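PDB 3IQ0: putative Ribokinase II from Escherichia coli O6, which probably phosphorylates a sugar such as ribose with ATP and magnesium, as a carbohydrate kinase of the pfkB (ribokinase) family. Local coordinates for residues Ser4-Ile9 / Cys269-Phe274; Ile42-Val47 / Asp76-Arg81; Thr48-Pro53 / Met304-Phe309; Thr155-Lys158 / Val163-Phe166; Gly199-Leu204 / Glu211-Gly216. All coordinates share one frame; numbering follows the deposited sequence.

Contacts 1 and 4 set helices on the large, mostly parallel sheet of the alpha/beta ribokinase fold; contacts 2, 3 and 5 join helices to loops or to helix ends around it. Along the chain contact 1 encloses contact 2, contact 4 and contact 5, while its segments alternate with those of contact 3. Contacts 2 and 3 share helix 39-49 and meet where Asp-76 O comes within 2.8 Å of Thr-48 OG1. Contacts 1 and 4 have centres about 12 Å apart. The centre of contact 5 lies about 30 Å from those of contacts 2 and 3, yet it touches contact 4 through Phe-166 and Leu-204. They sample the N-terminal strand, the C-terminal helix and several crossovers of the domain that carries the ATP pocket.

Contact 1: Ser4-Ile9 / Cys269-Phe274; sequences SKVFTI and CRQLGF
Val-6 on strand 5-9 and Gln-271 at the end of helix 258-271 meet on one side of the large, mostly parallel sheet of this ribokinase-type alpha/beta fold. Strand 5-9 runs between strands 54-61 and 131-137, and the valine faces the helix. The two side chains cross at a slant, and the touch is made by methyl CG2 of Val-6 against CG of Gln-271, 3.9 Å away. Gln-271 reaches the strand with a bent chain: a second turn (chi2 -47°) carries the amide past the valine toward Ser-4, so that its aliphatic part packs while its polar end reaches water. Ser-4 OG stands 4.1 Å from Gln-271 NE2, too far for a direct bond, and a water bridges them, accepting from NE2 at 2.6 Å and lying 3.2 Å from OG. The same hydroxyl is hydrogen-bonded to Thr-132 OG1 on the neighbouring strand, which gives it two partners.

Just beyond Gln-271 the helix ends in a Schellman motif with Gly-273, at positive phi, as its C-prime residue; Phe-274 N bonds to Cys-269 O and Gly-273 N to Arg-270 O. Arg-270, whose NH2 also forms a salt bridge to Glu-224, ties the turn further: its NH1 donates at 3.0 Å to a lone pair of Phe-274 O, in the carbonyl plane, although the N-H is bent to 137°.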
# COMPACT_ATOMS: atom_id res chain seq x y z
N SER B 4 14.97 -27.40 -19.46
CA SER B 4 14.98 -27.52 -18.00
C SER B 4 14.91 -26.12 -17.40
O SER B 4 15.70 -25.25 -17.77
CB SER B 4 16.26 -28.22 -17.54
OG SER B 4 16.45 -28.06 -16.15
N LYS B 5 13.99 -25.90 -16.46
CA LYS B 5 13.84 -24.58 -15.85
C LYS B 5 13.83 -24.52 -14.33
O LYS B 5 13.33 -25.41 -13.65
CB LYS B 5 12.55 -23.91 -16.34
CG LYS B 5 12.54 -23.52 -17.81
CD LYS B 5 11.48 -22.46 -18.05
CE LYS B 5 11.39 -22.08 -19.52
NZ LYS B 5 10.85 -23.18 -20.36
N VAL B 6 14.40 -23.44 -13.80
CA VAL B 6 14.43 -23.22 -12.36
C VAL B 6 13.24 -22.31 -12.07
O VAL B 6 13.07 -21.29 -12.73
CB VAL B 6 15.73 -22.52 -11.91
CG1 VAL B 6 15.61 -22.13 -10.44
CG2 VAL B 6 16.92 -23.43 -12.10
N PHE B 7 12.41 -22.69 -11.11
CA PHE B 7 11.25 -21.88 -10.78
C PHE B 7 11.24 -21.49 -9.31
O PHE B 7 11.88 -22.13 -8.48
CB PHE B 7 9.96 -22.66 -11.06
CG PHE B 7 9.33 -22.35 -12.39
CD1 PHE B 7 8.34 -21.37 -12.49
CD2 PHE B 7 9.72 -23.04 -13.53
CE1 PHE B 7 7.75 -21.09 -13.72
CE2 PHE B 7 9.13 -22.76 -14.76
CZ PHE B 7 8.14 -21.79 -14.85
N THR B 8 10.54 -20.40 -9.01
CA THR B 8 10.38 -19.97 -7.64
C THR B 8 8.94 -19.49 -7.54
O THR B 8 8.23 -19.42 -8.54
CB THR B 8 11.34 -18.84 -7.22
OG1 THR B 8 11.27 -18.70 -5.79
CG2 THR B 8 10.96 -17.52 -7.85
N ILE B 9 8.53 -19.14 -6.33
CA ILE B 9 7.16 -18.71 -6.12
C ILE B 9 7.16 -17.73 -4.95
O ILE B 9 8.02 -17.79 -4.08
CB ILE B 9 6.29 -19.94 -5.78
CG1 ILE B 9 4.82 -19.56 -5.65
CG2 ILE B 9 6.79 -20.58 -4.49
CD1 ILE B 9 3.91 -20.77 -5.63
N CYS B 269 24.64 -21.63 -10.44
CA CYS B 269 25.98 -22.17 -10.66
C CYS B 269 25.98 -23.68 -10.62
O CYS B 269 26.71 -24.33 -11.37
CB CYS B 269 26.95 -21.62 -9.62
SG CYS B 269 27.38 -19.92 -9.93
N ARG B 270 25.18 -24.24 -9.73
CA ARG B 270 25.08 -25.69 -9.64
C ARG B 270 24.45 -26.22 -10.92
O ARG B 270 24.84 -27.27 -11.41
CB ARG B 270 24.27 -26.09 -8.40
CG ARG B 270 25.01 -25.80 -7.11
CD ARG B 270 26.23 -26.72 -6.96
NE ARG B 270 25.86 -28.01 -6.40
CZ ARG B 270 26.64 -29.08 -6.37
NH1 ARG B 270 27.87 -29.03 -6.89
NH2 ARG B 270 26.21 -30.20 -5.80
N GLN B 271 23.47 -25.49 -11.47
CA GLN B 271 22.83 -25.91 -12.72
C GLN B 271 23.83 -25.88 -13.87
O GLN B 271 23.68 -26.61 -14.85
CB GLN B 271 21.65 -25.00 -13.08
CG GLN B 271 20.36 -25.27 -12.31
CD GLN B 271 20.00 -26.75 -12.26
OE1 GLN B 271 20.41 -27.46 -11.34
NE2 GLN B 271 19.25 -27.22 -13.25
N LEU B 272 24.84 -25.02 -13.76
CA LEU B 272 25.85 -24.92 -14.81
C LEU B 272 26.97 -25.93 -14.57
O LEU B 272 28.02 -25.87 -15.21
CB LEU B 272 26.40 -23.49 -14.88
CG LEU B 272 25.36 -22.40 -15.19
CD1 LEU B 272 26.01 -21.04 -15.11
CD2 LEU B 272 24.75 -22.62 -16.56
N GLY B 273 26.75 -26.84 -13.63
CA GLY B 273 27.73 -27.87 -13.34
C GLY B 273 28.91 -27.58 -12.43
O GLY B 273 29.85 -28.36 -12.37
N PHE B 274 28.89 -26.45 -11.72
CA PHE B 274 29.98 -26.11 -10.80
C PHE B 274 29.96 -27.10 -9.64
O PHE B 274 28.89 -27.54 -9.23
CB PHE B 274 29.79 -24.70 -10.23
CG PHE B 274 30.15 -23.59 -11.18
CD1 PHE B 274 29.97 -23.73 -12.55
CD2 PHE B 274 30.60 -22.38 -10.68
CE1 PHE B 274 30.23 -22.67 -13.41
CE2 PHE B 274 30.86 -21.31 -11.54
CZ PHE B 274 30.68 -21.46 -12.91
O HOH W 1 18.58 -25.81 -15.39

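Contact 2: Ile42-Val47 / Asp76-Arg81; sequences IFIDQV and DGVDIR
Asp-45 swings its carboxyl group away from the backbone N (chi1 -166°), while Asp-76 keeps its own beside the backbone N (chi1 -76°), and these two torsions bring the acids together. The side chains approach at an angle, with carboxylate planes 33° apart. Asp-45 OD1 comes to 2.5 Å from Asp-76 OD2, so short a separation between two acid oxygens that one group probably holds a proton. OD2 of Asp-45 stays farther off, 3.3 Å from the same Asp-76 oxygen. Arg-72 of helix 64-75 lies near both acids, but only through long, weak ion pairs, which would probably offset part of their charge.

This pair joins helix 39-49 to the loop that completes the beta-alpha-beta crossover from strand 54-61 through helix 64-75 to strand 83-86. Gly-77, at positive phi, closes helix 64-75 in a Schellman motif. Beyond it Val-78 is directed at helix 39-49: its CG2 packs on CG2 of Ile-44 at 4.1 Å and lies equally close to Ile-44 O. Cys-54 of strand 54-61 touches both side chains, so this apolar half is sealed against the sheet.

Farther along, Asp-79 forms an Asx turn, its OD1 accepting from Arg-81 N at 3.1 Å in a nearly straight bond. The Arg-81 guanidinium folds back over that carboxylate, with OD1 of Asp-79 above the centre of one face and OD2 of Asp-79 2.7 Å from Arg-81 NH2 in a charge-only salt bridge.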
# COMPACT_ATOMS: atom_id res chain seq x y z
N ILE B 42 14.00 -11.25 -6.58
CA ILE B 42 15.43 -10.97 -6.61
C ILE B 42 16.20 -12.27 -6.83
O ILE B 42 17.17 -12.31 -7.59
CB ILE B 42 15.88 -10.29 -5.30
CG1 ILE B 42 15.06 -9.03 -5.06
CG2 ILE B 42 17.36 -9.95 -5.38
CD1 ILE B 42 15.24 -8.41 -3.70
N PHE B 43 15.77 -13.34 -6.18
CA PHE B 43 16.41 -14.64 -6.34
C PHE B 43 16.39 -15.03 -7.81
O PHE B 43 17.43 -15.33 -8.40
CB PHE B 43 15.65 -15.72 -5.54
CG PHE B 43 16.09 -17.14 -5.84
CD1 PHE B 43 17.16 -17.71 -5.17
CD2 PHE B 43 15.42 -17.90 -6.80
CE1 PHE B 43 17.57 -19.02 -5.43
CE2 PHE B 43 15.81 -19.22 -7.08
CZ PHE B 43 16.89 -19.78 -6.39
N ILE B 44 15.20 -15.03 -8.39
CA ILE B 44 15.03 -15.41 -9.78
C ILE B 44 15.72 -14.48 -10.76
O ILE B 44 16.15 -14.91 -11.83
CB ILE B 44 13.52 -15.54 -10.14
CG1 ILE B 44 13.34 -16.67 -11.15
CG2 ILE B 44 12.99 -14.23 -10.71
CD1 ILE B 44 13.70 -18.02 -10.59
N ASP B 45 15.83 -13.20 -10.41
CA ASP B 45 16.51 -12.27 -11.31
C ASP B 45 18.00 -12.63 -11.35
O ASP B 45 18.65 -12.55 -12.41
CB ASP B 45 16.35 -10.83 -10.83
CG ASP B 45 16.75 -9.82 -11.89
OD1 ASP B 45 16.19 -9.88 -13.00
OD2 ASP B 45 17.61 -8.96 -11.61
N GLN B 46 18.55 -13.06 -10.22
CA GLN B 46 19.96 -13.43 -10.18
C GLN B 46 20.15 -14.70 -11.00
O GLN B 46 21.14 -14.85 -11.70
CB GLN B 46 20.44 -13.64 -8.74
CG GLN B 46 21.92 -14.01 -8.60
CD GLN B 46 22.83 -13.06 -9.35
OE1 GLN B 46 23.16 -13.28 -10.53
NE2 GLN B 46 23.24 -12.00 -8.69
N VAL B 47 19.19 -15.62 -10.92
CA VAL B 47 19.28 -16.85 -11.69
C VAL B 47 19.32 -16.56 -13.19
O VAL B 47 20.18 -17.08 -13.89
CB VAL B 47 18.09 -17.79 -11.42
CG1 VAL B 47 18.12 -18.94 -12.41
CG2 VAL B 47 18.15 -18.32 -9.99
N ASP B 76 15.03 -9.27 -18.32
CA ASP B 76 16.21 -9.99 -17.88
C ASP B 76 16.21 -11.45 -18.32
O ASP B 76 17.17 -12.18 -18.09
CB ASP B 76 16.37 -9.89 -16.36
CG ASP B 76 16.91 -8.53 -15.92
OD1 ASP B 76 17.43 -7.79 -16.78
OD2 ASP B 76 16.83 -8.21 -14.72
N GLY B 77 15.12 -11.87 -18.97
CA GLY B 77 15.05 -13.23 -19.48
C GLY B 77 14.20 -14.21 -18.71
O GLY B 77 14.17 -15.40 -19.04
N VAL B 78 13.52 -13.74 -17.67
CA VAL B 78 12.67 -14.62 -16.87
C VAL B 78 11.36 -14.95 -17.56
O VAL B 78 10.79 -14.12 -18.26
CB VAL B 78 12.33 -14.00 -15.49
CG1 VAL B 78 11.47 -14.96 -14.70
CG2 VAL B 78 13.60 -13.67 -14.74
N ASP B 79 10.89 -16.18 -17.37
CA ASP B 79 9.61 -16.61 -17.94
C ASP B 79 8.58 -16.05 -16.96
O ASP B 79 8.50 -16.50 -15.82
CB ASP B 79 9.53 -18.14 -17.97
CG ASP B 79 8.19 -18.64 -18.49
OD1 ASP B 79 7.25 -17.84 -18.64
OD2 ASP B 79 8.08 -19.86 -18.75
N ILE B 80 7.81 -15.06 -17.40
CA ILE B 80 6.83 -14.45 -16.49
C ILE B 80 5.38 -14.85 -16.71
O ILE B 80 4.47 -14.17 -16.23
CB ILE B 80 6.95 -12.91 -16.52
CG1 ILE B 80 6.84 -12.37 -17.95
CG2 ILE B 80 8.29 -12.48 -15.92
CD1 ILE B 80 5.46 -12.49 -18.55
N ARG B 81 5.15 -15.95 -17.42
CA ARG B 81 3.78 -16.40 -17.67
C ARG B 81 3.06 -16.76 -16.38
O ARG B 81 1.83 -16.72 -16.32
CB ARG B 81 3.78 -17.59 -18.63
CG ARG B 81 4.32 -17.27 -20.01
CD ARG B 81 4.16 -18.47 -20.92
NE ARG B 81 4.69 -19.67 -20.30
CZ ARG B 81 5.79 -20.30 -20.71
NH1 ARG B 81 6.48 -19.85 -21.75
NH2 ARG B 81 6.20 -21.38 -20.06

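Contact 3: Thr48-Pro53 / Met304-Phe309; sequences TRLGVP and MEIETF
Where helix 39-49 runs out beside helix 303-312, the two backbones come nearest at the CA atoms of Leu-50 and Met-304 (a selenomethionine), 8.9 Å apart, and Leu-50 meets Ile-306. Gly-51, with phi at 90°, ends the first helix in a Schellman motif, and its N bonds back to Thr-48 O at 3.0 Å. The side chains of Leu-50 and Ile-306 cross at about a right angle and touch by single methyls, Leu-50 CD2 and Ile-306 CD1, at 4.0 Å. Ile-306 gets there with its longer branch extended (chi2 174°), CD1 leading. Around this small apolar patch Leu-50 also rests on Ala-265 and Ala-268 of helix 258-271, while Ile-306 leans on Tyr-282 and Ala-285 of helix 276-290.

Outward of the methyls the link becomes polar. Arg-49 NH1 and Glu-305 OE1 have opposite charges but stand 4.5 Å apart, the oxygen well out of the guanidinium plane, so any attraction is probably through charge alone. A water joins them by other atoms: it accepts from Arg-49 NH2 at 3.0 Å and donates to Glu-305 OE2 in a short 2.5 Å bond. Glu-305 OE1 in turn accepts from Arg-302 N, which steadies the carboxylate. The contact sits where the C-terminal helix of the ribokinase fold lies beside the end of helix 39-49, with the Ile-306 side chain about 11 Å from the bound ATP.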
# COMPACT_ATOMS: atom_id res chain seq x y z
N THR B 48 18.40 -15.74 -13.68
CA THR B 48 18.38 -15.43 -15.10
C THR B 48 19.57 -14.61 -15.56
O THR B 48 19.98 -14.70 -16.71
CB THR B 48 17.10 -14.68 -15.53
OG1 THR B 48 17.02 -14.69 -16.96
CG2 THR B 48 17.13 -13.21 -15.06
N ARG B 49 20.14 -13.81 -14.66
CA ARG B 49 21.29 -13.02 -15.05
C ARG B 49 22.53 -13.89 -15.21
O ARG B 49 23.49 -13.48 -15.85
CB ARG B 49 21.55 -11.91 -14.02
CG ARG B 49 20.45 -10.87 -14.00
CD ARG B 49 21.04 -9.52 -13.71
NE ARG B 49 21.84 -9.04 -14.83
CZ ARG B 49 22.78 -8.12 -14.72
NH1 ARG B 49 23.06 -7.59 -13.53
NH2 ARG B 49 23.45 -7.71 -15.79
N LEU B 50 22.49 -15.09 -14.63
CA LEU B 50 23.61 -16.02 -14.76
C LEU B 50 23.40 -16.90 -16.01
O LEU B 50 24.22 -17.77 -16.32
CB LEU B 50 23.76 -16.87 -13.48
CG LEU B 50 24.29 -16.02 -12.31
CD1 LEU B 50 24.26 -16.80 -11.01
CD2 LEU B 50 25.72 -15.54 -12.63
N GLY B 51 22.30 -16.65 -16.73
CA GLY B 51 22.02 -17.36 -17.97
C GLY B 51 21.20 -18.64 -17.87
O GLY B 51 21.01 -19.34 -18.86
N VAL B 52 20.72 -18.94 -16.68
CA VAL B 52 19.95 -20.15 -16.45
C VAL B 52 18.46 -19.89 -16.67
O VAL B 52 17.87 -19.03 -16.01
CB VAL B 52 20.21 -20.69 -15.02
CG1 VAL B 52 19.24 -21.80 -14.67
CG2 VAL B 52 21.65 -21.20 -14.91
N PRO B 53 17.85 -20.60 -17.62
CA PRO B 53 16.42 -20.43 -17.90
C PRO B 53 15.60 -20.64 -16.64
O PRO B 53 15.84 -21.60 -15.90
CB PRO B 53 16.13 -21.47 -18.99
CG PRO B 53 17.30 -22.41 -18.93
CD PRO B 53 18.46 -21.54 -18.58
N MSE B 304 30.58 -13.58 -15.36
CA MSE B 304 31.94 -13.09 -15.42
C MSE B 304 32.23 -11.88 -14.54
O MSE B 304 33.39 -11.56 -14.28
CB MSE B 304 32.37 -12.84 -16.86
CG MSE B 304 32.61 -14.14 -17.63
SE MSE B 304 33.68 -15.49 -16.65
CE MSE B 304 35.43 -14.89 -17.19
N GLU B 305 31.19 -11.20 -14.07
CA GLU B 305 31.44 -10.07 -13.18
C GLU B 305 31.90 -10.70 -11.87
O GLU B 305 32.80 -10.19 -11.22
CB GLU B 305 30.17 -9.23 -12.97
CG GLU B 305 29.63 -8.63 -14.26
CD GLU B 305 28.42 -7.73 -14.08
OE1 GLU B 305 27.52 -8.08 -13.29
OE2 GLU B 305 28.37 -6.67 -14.74
N ILE B 306 31.29 -11.82 -11.50
CA ILE B 306 31.67 -12.52 -10.27
C ILE B 306 33.10 -13.06 -10.45
O ILE B 306 33.95 -12.91 -9.57
CB ILE B 306 30.74 -13.73 -10.01
CG1 ILE B 306 29.28 -13.25 -9.89
CG2 ILE B 306 31.16 -14.44 -8.73
CD1 ILE B 306 28.28 -14.40 -9.76
N GLU B 307 33.34 -13.66 -11.60
CA GLU B 307 34.63 -14.24 -11.94
C GLU B 307 35.76 -13.22 -11.77
O GLU B 307 36.78 -13.49 -11.13
CB GLU B 307 34.58 -14.75 -13.39
CG GLU B 307 35.71 -15.67 -13.80
CD GLU B 307 37.05 -14.97 -13.84
OE1 GLU B 307 37.15 -13.88 -14.44
OE2 GLU B 307 38.02 -15.54 -13.27
N THR B 308 35.58 -12.05 -12.37
CA THR B 308 36.58 -11.00 -12.28
C THR B 308 36.72 -10.50 -10.84
O THR B 308 37.82 -10.23 -10.37
CB THR B 308 36.21 -9.83 -13.20
OG1 THR B 308 34.89 -9.38 -12.89
CG2 THR B 308 36.26 -10.26 -14.65
N PHE B 309 35.59 -10.36 -10.15
CA PHE B 309 35.59 -9.92 -8.77
C PHE B 309 36.52 -10.83 -7.97
O PHE B 309 37.41 -10.38 -7.26
CB PHE B 309 34.17 -10.00 -8.19
CG PHE B 309 34.07 -9.64 -6.74
CD1 PHE B 309 34.18 -8.31 -6.32
CD2 PHE B 309 33.85 -10.62 -5.78
CE1 PHE B 309 34.08 -7.97 -4.97
CE2 PHE B 309 33.75 -10.29 -4.43
CZ PHE B 309 33.86 -8.97 -4.02
O HOH W 2 25.96 -6.19 -15.24

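Contact 4: Thr155-Lys158 / Val163-Phe166; sequences TIVK and VISF
Here a helix packs on the strand that follows it, Val-157 and Lys-158 against Ile-164, within the beta-alpha-beta crossover of strand 131-137, helix 144-159 and strand 163-167. The turn between helix and strand is short, and the segments are nearest at its mouth, where the CA atoms of Lys-158 and Val-163 are 6.7 Å apart. Within these segments the contact stays near that turn. Ile-164 carries the strand side, pointing at the helix, whereas Val-163 is directed away and offers chiefly its backbone: its N lies 4.4 Å from Val-157 CG1. That same valine methyl meets Ile-164 CD1 at 4.2 Å. Phe-134 of strand 131-137 touches both Val-157 and Ile-164, so the apolar cluster takes in both strands of the crossover.

The strand is held from its two flanks. Val-163 is paired through the backbone with Thr-132 and Phe-134, and Ile-164 N donates to Asp-192 OD2.

Lys-158 adds its aliphatic part at the more open edge. Its chain bends at chi3 (80°) and again at chi4 (77°), and the amino group NZ reaches a weak hydrogen bond with Leu-190 O. Below that bend the lysine and isoleucine chains cross at about a right angle, the methylene CG of Lys-158 resting on CG1 of Ile-164 at 3.9 Å.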
# COMPACT_ATOMS: atom_id res chain seq x y z
N THR B 155 4.49 -30.57 -4.83
CA THR B 155 4.04 -31.92 -5.17
C THR B 155 4.24 -32.16 -6.66
O THR B 155 4.71 -33.22 -7.07
CB THR B 155 2.55 -32.12 -4.82
OG1 THR B 155 2.36 -31.93 -3.42
CG2 THR B 155 2.09 -33.51 -5.22
N ILE B 156 3.87 -31.16 -7.45
CA ILE B 156 4.00 -31.24 -8.90
C ILE B 156 5.45 -31.46 -9.32
O ILE B 156 5.75 -32.33 -10.12
CB ILE B 156 3.49 -29.95 -9.57
CG1 ILE B 156 1.97 -29.85 -9.37
CG2 ILE B 156 3.86 -29.95 -11.04
CD1 ILE B 156 1.35 -28.66 -10.06
N VAL B 157 6.35 -30.65 -8.76
CA VAL B 157 7.77 -30.74 -9.10
C VAL B 157 8.41 -32.05 -8.65
O VAL B 157 9.20 -32.64 -9.39
CB VAL B 157 8.56 -29.56 -8.49
CG1 VAL B 157 10.05 -29.71 -8.80
CG2 VAL B 157 8.03 -28.25 -9.05
N LYS B 158 8.09 -32.51 -7.45
CA LYS B 158 8.66 -33.76 -6.98
C LYS B 158 8.11 -34.94 -7.77
O LYS B 158 8.76 -35.97 -7.90
CB LYS B 158 8.40 -33.95 -5.48
CG LYS B 158 9.22 -33.01 -4.60
CD LYS B 158 9.01 -33.31 -3.12
CE LYS B 158 9.85 -34.49 -2.65
NZ LYS B 158 11.29 -34.13 -2.45
N VAL B 163 14.06 -31.20 -7.89
CA VAL B 163 14.76 -30.91 -6.64
C VAL B 163 14.18 -29.66 -5.98
O VAL B 163 13.88 -28.67 -6.65
CB VAL B 163 16.27 -30.69 -6.88
CG1 VAL B 163 16.96 -30.30 -5.58
CG2 VAL B 163 16.89 -31.97 -7.45
N ILE B 164 14.05 -29.70 -4.66
CA ILE B 164 13.51 -28.59 -3.90
C ILE B 164 14.60 -27.90 -3.07
O ILE B 164 15.37 -28.55 -2.37
CB ILE B 164 12.39 -29.09 -2.93
CG1 ILE B 164 11.30 -29.83 -3.71
CG2 ILE B 164 11.79 -27.92 -2.15
CD1 ILE B 164 10.51 -28.97 -4.68
N SER B 165 14.69 -26.57 -3.18
CA SER B 165 15.66 -25.80 -2.40
C SER B 165 14.81 -24.92 -1.50
O SER B 165 13.72 -24.49 -1.89
CB SER B 165 16.57 -24.95 -3.31
OG SER B 165 15.81 -24.14 -4.18
N PHE B 166 15.29 -24.65 -0.30
CA PHE B 166 14.51 -23.88 0.65
C PHE B 166 15.36 -22.90 1.44
O PHE B 166 16.38 -23.28 2.03
CB PHE B 166 13.79 -24.86 1.59
CG PHE B 166 13.03 -24.21 2.72
CD1 PHE B 166 12.29 -23.05 2.52
CD2 PHE B 166 12.98 -24.82 3.97
CE1 PHE B 166 11.51 -22.50 3.55
CE2 PHE B 166 12.20 -24.28 5.01
CZ PHE B 166 11.47 -23.12 4.79

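Contact 5: Gly199-Leu204 / Glu211-Gly216; sequences GEVLLL and ERAIAG
In the crossover connection of the ribokinase fold that leads from strand 193-194 through helix 210-220 to strand 224-228, Val-201 and Leu-202 press on Ala-213 and Ile-214. The inner side is well packed. Val-201 puts one methyl, CG1, between two helix residues, 4.0 Å from Ala-213 CB and 4.1 Å from Ile-214 CG1; the valine and isoleucine chains run obliquely to one another. Behind them Val-227 of strand 224-228 touches both Val-201 and Ile-214, so the layer is closed by the sheet. The small Ala-213 lets the loop come close, with only 6.2 Å between its CA and that of Leu-202.

The other face of the helix is looser: Glu-211, Arg-212 and Ala-215 are exposed and take no real part in the contact. On the loop, the preceding Glu-200 turns elsewhere, its OE1 accepting from Ser-197 N; it probably corresponds to the glutamate of the family's NXXE motif, which in relatives helps organise the magnesium site, with Ser-197 here in the asparagine position. Leu-202, partly exposed, spans the border between the two sides. With CD1 continuing the extended chain (chi2 171°), the other methyl, CD2, meets Ala-213 CB at 3.7 Å.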
# COMPACT_ATOMS: atom_id res chain seq x y z
N GLY B 199 21.80 -16.91 11.51
CA GLY B 199 20.80 -16.68 12.54
C GLY B 199 19.47 -17.39 12.36
O GLY B 199 18.55 -17.20 13.16
N GLU B 200 19.36 -18.22 11.33
CA GLU B 200 18.13 -18.96 11.07
C GLU B 200 18.34 -20.47 11.16
O GLU B 200 17.40 -21.24 11.04
CB GLU B 200 17.59 -18.62 9.67
CG GLU B 200 17.48 -17.14 9.37
CD GLU B 200 17.06 -16.87 7.93
OE1 GLU B 200 17.58 -17.56 7.02
OE2 GLU B 200 16.22 -15.97 7.71
N VAL B 201 19.58 -20.89 11.37
CA VAL B 201 19.92 -22.31 11.45
C VAL B 201 19.17 -23.13 12.49
O VAL B 201 18.76 -24.26 12.22
CB VAL B 201 21.44 -22.51 11.70
CG1 VAL B 201 21.74 -23.97 11.96
CG2 VAL B 201 22.23 -22.02 10.51
N LEU B 202 18.98 -22.57 13.68
CA LEU B 202 18.30 -23.28 14.75
C LEU B 202 16.78 -23.14 14.74
O LEU B 202 16.07 -23.92 15.37
CB LEU B 202 18.85 -22.82 16.10
CG LEU B 202 20.36 -22.91 16.30
CD1 LEU B 202 20.75 -22.22 17.59
CD2 LEU B 202 20.81 -24.36 16.31
N LEU B 203 16.27 -22.16 14.00
CA LEU B 203 14.83 -21.91 13.95
C LEU B 203 13.96 -23.16 13.77
O LEU B 203 13.15 -23.47 14.64
CB LEU B 203 14.50 -20.91 12.84
CG LEU B 203 15.22 -19.55 12.89
CD1 LEU B 203 14.63 -18.63 11.83
CD2 LEU B 203 15.08 -18.91 14.27
N LEU B 204 14.14 -23.87 12.67
CA LEU B 204 13.35 -25.06 12.39
C LEU B 204 13.98 -26.33 12.93
O LEU B 204 13.63 -27.44 12.53
CB LEU B 204 13.15 -25.21 10.88
CG LEU B 204 12.48 -24.03 10.16
CD1 LEU B 204 12.42 -24.30 8.66
CD2 LEU B 204 11.10 -23.81 10.73
N GLU B 211 26.02 -27.24 14.92
CA GLU B 211 26.55 -28.54 14.54
C GLU B 211 25.44 -29.59 14.58
O GLU B 211 25.21 -30.29 13.60
CB GLU B 211 27.69 -28.97 15.48
CG GLU B 211 28.88 -28.02 15.52
CD GLU B 211 28.53 -26.67 16.13
OE1 GLU B 211 27.92 -26.65 17.22
OE2 GLU B 211 28.87 -25.63 15.51
N ARG B 212 24.77 -29.68 15.72
CA ARG B 212 23.69 -30.64 15.90
C ARG B 212 22.53 -30.39 14.94
O ARG B 212 22.05 -31.32 14.29
CB ARG B 212 23.17 -30.58 17.34
CG ARG B 212 24.15 -31.13 18.37
CD ARG B 212 24.29 -32.63 18.23
NE ARG B 212 23.07 -33.33 18.61
CZ ARG B 212 22.62 -33.43 19.86
NH1 ARG B 212 23.29 -32.86 20.85
NH2 ARG B 212 21.49 -34.09 20.11
N ALA B 213 22.09 -29.14 14.87
CA ALA B 213 20.99 -28.76 14.00
C ALA B 213 21.21 -29.23 12.56
O ALA B 213 20.35 -29.87 11.97
CB ALA B 213 20.80 -27.26 14.02
N ILE B 214 22.38 -28.89 12.03
CA ILE B 214 22.76 -29.25 10.67
C ILE B 214 22.88 -30.76 10.48
O ILE B 214 22.46 -31.31 9.46
CB ILE B 214 24.10 -28.59 10.28
CG1 ILE B 214 23.96 -27.07 10.37
CG2 ILE B 214 24.51 -29.02 8.88
CD1 ILE B 214 25.26 -26.33 10.13
N ALA B 215 23.45 -31.44 11.47
CA ALA B 215 23.60 -32.89 11.39
C ALA B 215 22.22 -33.52 11.38
O ALA B 215 22.02 -34.61 10.85
CB ALA B 215 24.41 -33.40 12.58
N GLY B 216 21.25 -32.80 11.95
CA GLY B 216 19.89 -33.30 12.00
C GLY B 216 19.18 -33.18 10.66
O GLY B 216 18.46 -34.08 10.25